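Local atomic coordinates of SusD superfamily protein (Bacteroides fragilis NCTC 9343, PDB entry 3NQP), a protein that probably binds glycans at the outer membrane, as SusD-family proteins do for a partner nutrient-uptake transporter. Residues Y423-T428 and T432-A437; A227-A232 and A390-M395; D331-A336 and K442-I447. One frame throughout, in Å; residues are numbered along the deposited sequence.

In the fold
Helix 431-445 ties two of the contacts together: contact 1 packs a preceding loop on its early turns, and contact 3 holds its C-terminal end, the two centres about 17 Å apart. Contact 2 instead joins helices 228-241 and 382-396, and meets contact 1 where Asn-394 probably hydrogen-bonds with Glu-435 and Asn-434. Contacts 1 and 3 are both buried, contact 1 with the exposed Thr-433 at its margin; contact 2 is partly buried. Contact 3 lies nearest the middle of the chain, its centre about 14 Å from the chain's centre, against about 20 Å for contact 2 and 23 Å for contact 1. The chemistry differs: salt bridges in contact 3, neutral hydrogen bonds in contact 1, purely apolar touching in contact 2.

Contact 1: Y423-T428 and T432-A437; sequences YAYPET and TTNELA
The ring of Tyr-425 presents its hydroxyl-bearing edge to Asn-434, whose OD1 lies in the ring plane; ring and amide planes are 59° apart. The methyl of Ala-437 comes at the ring obliquely, its CB 3.3 Å from Tyr-425 CE1, while Thr-433 CG2 sits at the edge, 3.6 Å from Tyr-425 OH. Tyr-425 OH donates to Asn-434 OD1 over 2.6 Å, tilted from the carbonyl plane. The phenol gets there because CG of Tyr-425 stands anti to the backbone N (chi1 -177°), which extends the ring from the loop to the helix.

The other end of the Asn-434 amide fixes the loop backbone: Asn-434 ND2 donates to Thr-428 O over 3.0 Å at 150°. Water 1 links Thr-428 N to Asn-434 OD1, and Thr-428 CG2 packs 3.3 Å from Asn-434 OD1. Beyond the pair, Asn-394 OD1 also accepts from ND2; Thr-428 OG1 bonds the backbone N of Asp-430, and Thr-433 OG1 its carboxylate OD1.

The loop between helices 420-423 and 431-445 thus folds back onto the helix it leads into. With both ends of the buried amide engaged, the orientation of Asn-434 is well defined, and neutral hydrogen bonds join loop to helix without a salt bridge.

Contact 2: A227-A232 and A390-M395; sequences ADLTIA and AEIANM
Leu-229 reaches across to helix 390-395 with both branches. Leu-229 CD1 rests 3.8 Å from CB of Met-395, and Leu-229 CD2 lies 4.2 Å from CG1 of Ile-392. Leu-229 and Ile-392 lie alongside each other, pointing opposite ways, while Met-395 runs roughly perpendicular to the leucine. One turn along, Ala-232 CB receives the tip of Ile-392, the CD1 methyl, at 3.8 Å. Ile-392 therefore spans both residues, CG1 beside the leucine and CD1 beside the alanine. Its CG1 is anti to the carbonyl carbon and chi2 is extended (165°), which carries CD1 outward to the neighbouring helix. Met-395, a selenomethionine, touches through CB and CG; its chain bends at both chi2 and chi3 beyond them.

No hydrogen bond crosses the interface. The axes of 228-232 and 390-395 run closer to antiparallel than to perpendicular, at 149°, and approach no nearer than 10.6 Å, a spacing that side chains bridge while the backbones stay apart. This is helix-on-helix packing within the mainly helical, TPR-related scaffold of the SusD family, joining parts of the chain well separated in sequence.

Around this apolar first shell, helix 200-216 touches Leu-229 through Leu-212 and Ser-215. Phe-431, at the start of helix 431-445, touches Met-395. Asn-394 uses its amide to bond Asn-434, Glu-435 and the backbone carbonyl of Phe-431, tying helix 382-396 to helix 431-445.

Contact 3: D331-A336 and K442-I447; sequences DTRKEA and KDKEFI
Arg-333 and Glu-445 lead a buried salt-bridge network that Asp-331 completes, joining the start of helix 333-337 to the end of helix 431-445 in the SusD family region. The tight part is the guanidinium. Arg-333 NH1 donates to Glu-445 OE1 over 2.8 Å at 151°, the oxygen lying near the guanidinium plane, with NH1 almost in line with the C-O bond of that oxygen; guanidinium and carboxylate planes are 56° apart. From its own segment, Asp-331 is gripped side-on: Arg-333 NE donates to Asp-331 OD1, and Arg-333 NH2 to Asp-331 OD2 at 2.9 Å and 163°. Asp-331 OD1 also accepts from Arg-333 N at 2.9 Å, a capping bond at the beginning of the helix, so one carboxylate both caps the turn and orients the arginine. A bend at chi3 turns the guanidinium so that its edge faces the two acids.

Lys-444 CB covers one face, 3.8 Å above the Arg-333 guanidinium plane and over its centre. Farther out, Phe-251, Val-409 and Ala-413 pack on Arg-333. Glu-445 OE2 is held by Arg-381 and Arg-412, and NH2 of Arg-333 has a second partner in Glu-441. This concentration of opposite charges probably keeps the buried acids ionised.

The partly exposed Lys-444 makes the looser side. Its chain runs extended beyond CG, passing Arg-333 NH2 with Lys-444 CD at 3.7 Å, yet its ammonium makes no direct salt bridge with Asp-331. Water 2 fills the gap, donating to Asp-331 OD2 at 2.6 Å and accepting from Lys-444 NZ at 3.0 Å.

Contact 1: Y423-T428 and T432-A437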
# COMPACT_ATOMS: atom_id res chain seq x y z
N TYR A 423 -24.01 -4.13 12.69
CA TYR A 423 -22.76 -3.87 11.93
C TYR A 423 -22.92 -3.25 10.55
O TYR A 423 -21.93 -2.79 9.97
CB TYR A 423 -21.95 -5.18 11.84
CG TYR A 423 -21.66 -5.79 13.21
CD1 TYR A 423 -21.19 -5.01 14.25
CD2 TYR A 423 -21.86 -7.13 13.45
CE1 TYR A 423 -20.92 -5.53 15.46
CE2 TYR A 423 -21.59 -7.69 14.70
CZ TYR A 423 -21.14 -6.89 15.70
OH TYR A 423 -20.91 -7.41 16.97
N ALA A 424 -24.14 -3.18 10.01
CA ALA A 424 -24.32 -2.70 8.64
C ALA A 424 -24.23 -1.18 8.62
O ALA A 424 -24.67 -0.54 9.56
CB ALA A 424 -25.66 -3.15 8.06
N TYR A 425 -23.65 -0.61 7.57
CA TYR A 425 -23.62 0.84 7.39
C TYR A 425 -24.94 1.35 6.77
O TYR A 425 -25.30 0.93 5.67
CB TYR A 425 -22.44 1.21 6.49
CG TYR A 425 -22.27 2.71 6.28
CD1 TYR A 425 -21.78 3.54 7.30
CD2 TYR A 425 -22.61 3.29 5.07
CE1 TYR A 425 -21.64 4.92 7.10
CE2 TYR A 425 -22.48 4.65 4.86
CZ TYR A 425 -22.02 5.47 5.88
OH TYR A 425 -21.89 6.82 5.64
N PRO A 426 -25.65 2.25 7.45
CA PRO A 426 -26.91 2.71 6.85
C PRO A 426 -26.58 3.82 5.89
O PRO A 426 -25.65 4.59 6.15
CB PRO A 426 -27.72 3.24 8.05
CG PRO A 426 -26.67 3.69 9.07
CD PRO A 426 -25.40 2.89 8.77
N GLU A 427 -27.31 3.90 4.78
CA GLU A 427 -26.98 4.88 3.78
C GLU A 427 -27.26 6.28 4.31
O GLU A 427 -28.11 6.47 5.19
CB GLU A 427 -27.73 4.58 2.46
CG GLU A 427 -29.08 5.23 2.23
CD GLU A 427 -29.55 5.03 0.78
OE1 GLU A 427 -29.80 3.87 0.45
OE2 GLU A 427 -29.64 6.00 -0.02
N THR A 428 -26.54 7.27 3.78
CA THR A 428 -26.72 8.64 4.23
C THR A 428 -26.31 9.59 3.14
O THR A 428 -25.42 9.29 2.34
CB THR A 428 -25.94 8.98 5.50
OG1 THR A 428 -26.17 10.37 5.82
CG2 THR A 428 -24.41 8.71 5.34
N THR A 432 -19.57 13.74 4.55
CA THR A 432 -18.52 13.55 5.54
C THR A 432 -18.65 12.16 6.17
O THR A 432 -17.67 11.44 6.38
CB THR A 432 -18.56 14.62 6.64
OG1 THR A 432 -18.38 15.93 6.06
CG2 THR A 432 -17.44 14.40 7.67
N THR A 433 -19.88 11.79 6.51
CA THR A 433 -20.07 10.50 7.22
C THR A 433 -19.62 9.37 6.29
O THR A 433 -18.95 8.44 6.71
CB THR A 433 -21.53 10.33 7.63
OG1 THR A 433 -21.90 11.45 8.41
CG2 THR A 433 -21.79 8.99 8.46
N ASN A 434 -20.00 9.46 5.01
CA ASN A 434 -19.60 8.51 4.00
C ASN A 434 -18.09 8.46 3.80
O ASN A 434 -17.51 7.37 3.78
CB ASN A 434 -20.22 8.83 2.64
CG ASN A 434 -21.72 8.48 2.55
OD1 ASN A 434 -22.21 7.53 3.18
ND2 ASN A 434 -22.43 9.26 1.75
N GLU A 435 -17.44 9.60 3.60
CA GLU A 435 -15.97 9.62 3.39
C GLU A 435 -15.25 8.99 4.58
O GLU A 435 -14.35 8.17 4.42
CB GLU A 435 -15.47 11.06 3.18
CG GLU A 435 -14.13 11.13 2.54
CD GLU A 435 -14.19 11.11 1.02
OE1 GLU A 435 -15.16 10.57 0.43
OE2 GLU A 435 -13.26 11.65 0.39
N LEU A 436 -15.65 9.35 5.80
CA LEU A 436 -15.03 8.78 7.00
C LEU A 436 -15.30 7.29 7.16
O LEU A 436 -14.43 6.55 7.62
CB LEU A 436 -15.39 9.56 8.25
CG LEU A 436 -14.96 11.04 8.29
CD1 LEU A 436 -15.59 11.79 9.48
CD2 LEU A 436 -13.38 11.23 8.26
N ALA A 437 -16.50 6.86 6.81
CA ALA A 437 -16.86 5.45 6.83
C ALA A 437 -15.96 4.64 5.86
O ALA A 437 -15.57 3.51 6.17
CB ALA A 437 -18.37 5.25 6.51
O HOH W 1 -24.37 6.13 2.27

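Contact 2: A227-A232 and A390-M395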
# COMPACT_ATOMS: atom_id res chain seq x y z
N ALA A 227 -13.48 15.44 -14.10
CA ALA A 227 -13.74 14.67 -15.34
C ALA A 227 -13.04 13.27 -15.34
O ALA A 227 -13.42 12.36 -16.09
CB ALA A 227 -13.35 15.51 -16.64
N ASP A 228 -12.02 13.13 -14.49
CA ASP A 228 -11.23 11.92 -14.42
C ASP A 228 -11.98 10.82 -13.68
O ASP A 228 -11.61 9.65 -13.78
CB ASP A 228 -9.89 12.18 -13.73
CG ASP A 228 -8.85 12.89 -14.65
OD1 ASP A 228 -9.05 12.98 -15.88
OD2 ASP A 228 -7.84 13.39 -14.09
N LEU A 229 -12.99 11.19 -12.87
CA LEU A 229 -13.76 10.16 -12.09
C LEU A 229 -14.35 9.07 -12.97
O LEU A 229 -14.33 7.91 -12.62
CB LEU A 229 -14.91 10.78 -11.29
CG LEU A 229 -14.54 11.57 -10.04
CD1 LEU A 229 -15.78 12.35 -9.63
CD2 LEU A 229 -14.01 10.67 -8.90
N THR A 230 -14.89 9.47 -14.12
CA THR A 230 -15.53 8.53 -15.05
C THR A 230 -14.54 7.49 -15.58
O THR A 230 -14.87 6.31 -15.69
CB THR A 230 -16.24 9.26 -16.23
OG1 THR A 230 -15.34 10.18 -16.86
CG2 THR A 230 -17.45 10.01 -15.73
N ILE A 231 -13.32 7.92 -15.87
CA ILE A 231 -12.27 7.04 -16.35
C ILE A 231 -11.85 6.04 -15.25
O ILE A 231 -11.72 4.85 -15.49
CB ILE A 231 -11.05 7.84 -16.81
CG1 ILE A 231 -11.44 8.66 -18.06
CG2 ILE A 231 -9.82 6.92 -17.08
CD1 ILE A 231 -10.41 9.73 -18.50
N ALA A 232 -11.65 6.54 -14.05
CA ALA A 232 -11.33 5.66 -12.89
C ALA A 232 -12.40 4.62 -12.74
O ALA A 232 -12.11 3.43 -12.55
CB ALA A 232 -11.16 6.49 -11.61
N ALA A 390 -16.44 2.87 -3.88
CA ALA A 390 -17.23 3.57 -2.86
C ALA A 390 -16.87 5.07 -2.79
O ALA A 390 -17.75 5.95 -2.66
CB ALA A 390 -17.08 2.91 -1.50
N GLU A 391 -15.57 5.36 -2.82
CA GLU A 391 -15.10 6.74 -2.78
C GLU A 391 -15.58 7.52 -4.03
O GLU A 391 -16.03 8.64 -3.90
CB GLU A 391 -13.59 6.79 -2.65
CG GLU A 391 -13.05 8.21 -2.50
CD GLU A 391 -11.59 8.22 -2.16
OE1 GLU A 391 -11.13 7.20 -1.59
OE2 GLU A 391 -10.91 9.24 -2.47
N ILE A 392 -15.53 6.88 -5.21
CA ILE A 392 -16.06 7.51 -6.43
C ILE A 392 -17.56 7.79 -6.26
O ILE A 392 -18.04 8.90 -6.56
CB ILE A 392 -15.78 6.64 -7.69
CG1 ILE A 392 -14.27 6.62 -8.02
CG2 ILE A 392 -16.58 7.17 -8.87
CD1 ILE A 392 -13.80 5.48 -9.06
N ALA A 393 -18.30 6.80 -5.74
CA ALA A 393 -19.72 6.93 -5.45
C ALA A 393 -20.00 8.15 -4.56
O ALA A 393 -20.89 8.98 -4.83
CB ALA A 393 -20.28 5.61 -4.77
N ASN A 394 -19.22 8.29 -3.50
CA ASN A 394 -19.39 9.43 -2.62
C ASN A 394 -19.21 10.75 -3.41
O ASN A 394 -19.97 11.68 -3.18
CB ASN A 394 -18.44 9.41 -1.40
CG ASN A 394 -18.93 10.30 -0.29
OD1 ASN A 394 -20.13 10.55 -0.19
ND2 ASN A 394 -18.01 10.78 0.58
N MSE A 395 -18.26 10.79 -4.35
CA MSE A 395 -18.06 12.00 -5.15
C MSE A 395 -19.27 12.29 -6.06
O MSE A 395 -19.65 13.44 -6.24
CB MSE A 395 -16.80 11.93 -6.03
CG MSE A 395 -15.49 12.02 -5.29
SE MSE A 395 -15.21 13.65 -4.37
CE MSE A 395 -14.92 14.87 -5.87

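Contact 3: D331-A336 and K442-I447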
# COMPACT_ATOMS: atom_id res chain seq x y z
N ASP A 331 -15.47 -8.97 14.54
CA ASP A 331 -14.79 -8.70 13.26
C ASP A 331 -13.57 -9.64 13.20
O ASP A 331 -12.62 -9.48 13.96
CB ASP A 331 -14.37 -7.23 13.24
CG ASP A 331 -13.75 -6.76 11.95
OD1 ASP A 331 -13.18 -7.57 11.19
OD2 ASP A 331 -13.82 -5.53 11.70
N THR A 332 -13.60 -10.60 12.28
CA THR A 332 -12.53 -11.61 12.13
C THR A 332 -11.19 -10.96 11.75
O THR A 332 -10.16 -11.55 11.99
CB THR A 332 -12.87 -12.65 11.05
OG1 THR A 332 -12.99 -12.01 9.77
CG2 THR A 332 -14.22 -13.35 11.38
N ARG A 333 -11.20 -9.74 11.21
CA ARG A 333 -9.92 -9.07 10.88
C ARG A 333 -9.11 -8.77 12.14
O ARG A 333 -7.89 -8.61 12.07
CB ARG A 333 -10.15 -7.79 10.10
CG ARG A 333 -10.87 -7.99 8.77
CD ARG A 333 -11.17 -6.69 8.09
NE ARG A 333 -12.23 -5.98 8.78
CZ ARG A 333 -13.01 -5.04 8.25
NH1 ARG A 333 -12.82 -4.62 6.99
NH2 ARG A 333 -13.95 -4.50 8.97
N LYS A 334 -9.78 -8.65 13.27
CA LYS A 334 -9.11 -8.25 14.53
C LYS A 334 -7.99 -9.23 14.89
O LYS A 334 -6.79 -8.86 14.95
CB LYS A 334 -10.14 -8.07 15.66
CG LYS A 334 -9.56 -7.51 16.95
CD LYS A 334 -10.69 -7.22 17.98
CE LYS A 334 -10.19 -6.52 19.23
NZ LYS A 334 -11.30 -5.79 19.93
N GLU A 335 -8.37 -10.47 15.13
CA GLU A 335 -7.39 -11.50 15.52
C GLU A 335 -6.64 -12.07 14.31
O GLU A 335 -5.55 -12.58 14.47
CB GLU A 335 -8.07 -12.61 16.36
CG GLU A 335 -8.66 -12.08 17.59
CD GLU A 335 -7.61 -11.46 18.52
OE1 GLU A 335 -6.53 -12.10 18.78
OE2 GLU A 335 -7.93 -10.35 18.99
N ALA A 336 -7.16 -11.91 13.10
CA ALA A 336 -6.37 -12.27 11.91
C ALA A 336 -5.18 -11.31 11.76
O ALA A 336 -4.10 -11.71 11.32
CB ALA A 336 -7.22 -12.25 10.66
N LYS A 442 -11.21 1.13 5.11
CA LYS A 442 -9.84 0.94 4.63
C LYS A 442 -8.84 0.79 5.79
O LYS A 442 -7.93 -0.02 5.70
CB LYS A 442 -9.41 2.09 3.72
CG LYS A 442 -10.07 2.02 2.35
CD LYS A 442 -9.40 2.93 1.28
CE LYS A 442 -8.07 2.30 0.81
NZ LYS A 442 -7.44 3.12 -0.31
N ASP A 443 -9.04 1.54 6.86
CA ASP A 443 -8.16 1.49 8.03
C ASP A 443 -8.15 0.11 8.65
O ASP A 443 -7.13 -0.34 9.15
CB ASP A 443 -8.62 2.49 9.12
CG ASP A 443 -8.24 3.92 8.82
OD1 ASP A 443 -7.45 4.16 7.86
OD2 ASP A 443 -8.80 4.81 9.52
N LYS A 444 -9.31 -0.53 8.69
CA LYS A 444 -9.45 -1.89 9.18
C LYS A 444 -9.03 -2.97 8.20
O LYS A 444 -8.44 -4.00 8.60
CB LYS A 444 -10.87 -2.15 9.60
CG LYS A 444 -11.30 -1.44 10.85
CD LYS A 444 -12.80 -1.70 11.04
CE LYS A 444 -13.33 -0.81 12.12
NZ LYS A 444 -14.72 -1.16 12.46
N GLU A 445 -9.36 -2.77 6.91
CA GLU A 445 -9.19 -3.80 5.88
C GLU A 445 -7.72 -3.94 5.48
O GLU A 445 -7.24 -5.05 5.18
CB GLU A 445 -10.06 -3.48 4.66
CG GLU A 445 -10.11 -4.49 3.53
CD GLU A 445 -10.74 -5.83 3.95
OE1 GLU A 445 -11.49 -5.87 4.93
OE2 GLU A 445 -10.48 -6.82 3.28
N PHE A 446 -7.01 -2.82 5.46
CA PHE A 446 -5.70 -2.73 4.82
C PHE A 446 -4.51 -2.38 5.75
O PHE A 446 -3.53 -1.76 5.34
CB PHE A 446 -5.78 -1.71 3.71
CG PHE A 446 -6.71 -2.07 2.64
CD1 PHE A 446 -6.48 -3.20 1.85
CD2 PHE A 446 -7.84 -1.30 2.38
CE1 PHE A 446 -7.37 -3.55 0.86
CE2 PHE A 446 -8.72 -1.66 1.38
CZ PHE A 446 -8.48 -2.79 0.62
N ILE A 447 -4.60 -2.81 6.98
CA ILE A 447 -3.46 -2.77 7.90
C ILE A 447 -2.27 -3.47 7.25
O ILE A 447 -2.37 -4.62 6.82
CB ILE A 447 -3.81 -3.38 9.28
CG1 ILE A 447 -4.77 -2.43 10.03
CG2 ILE A 447 -2.53 -3.60 10.14
CD1 ILE A 447 -5.29 -2.94 11.33
O HOH W 2 -14.93 -4.03 13.45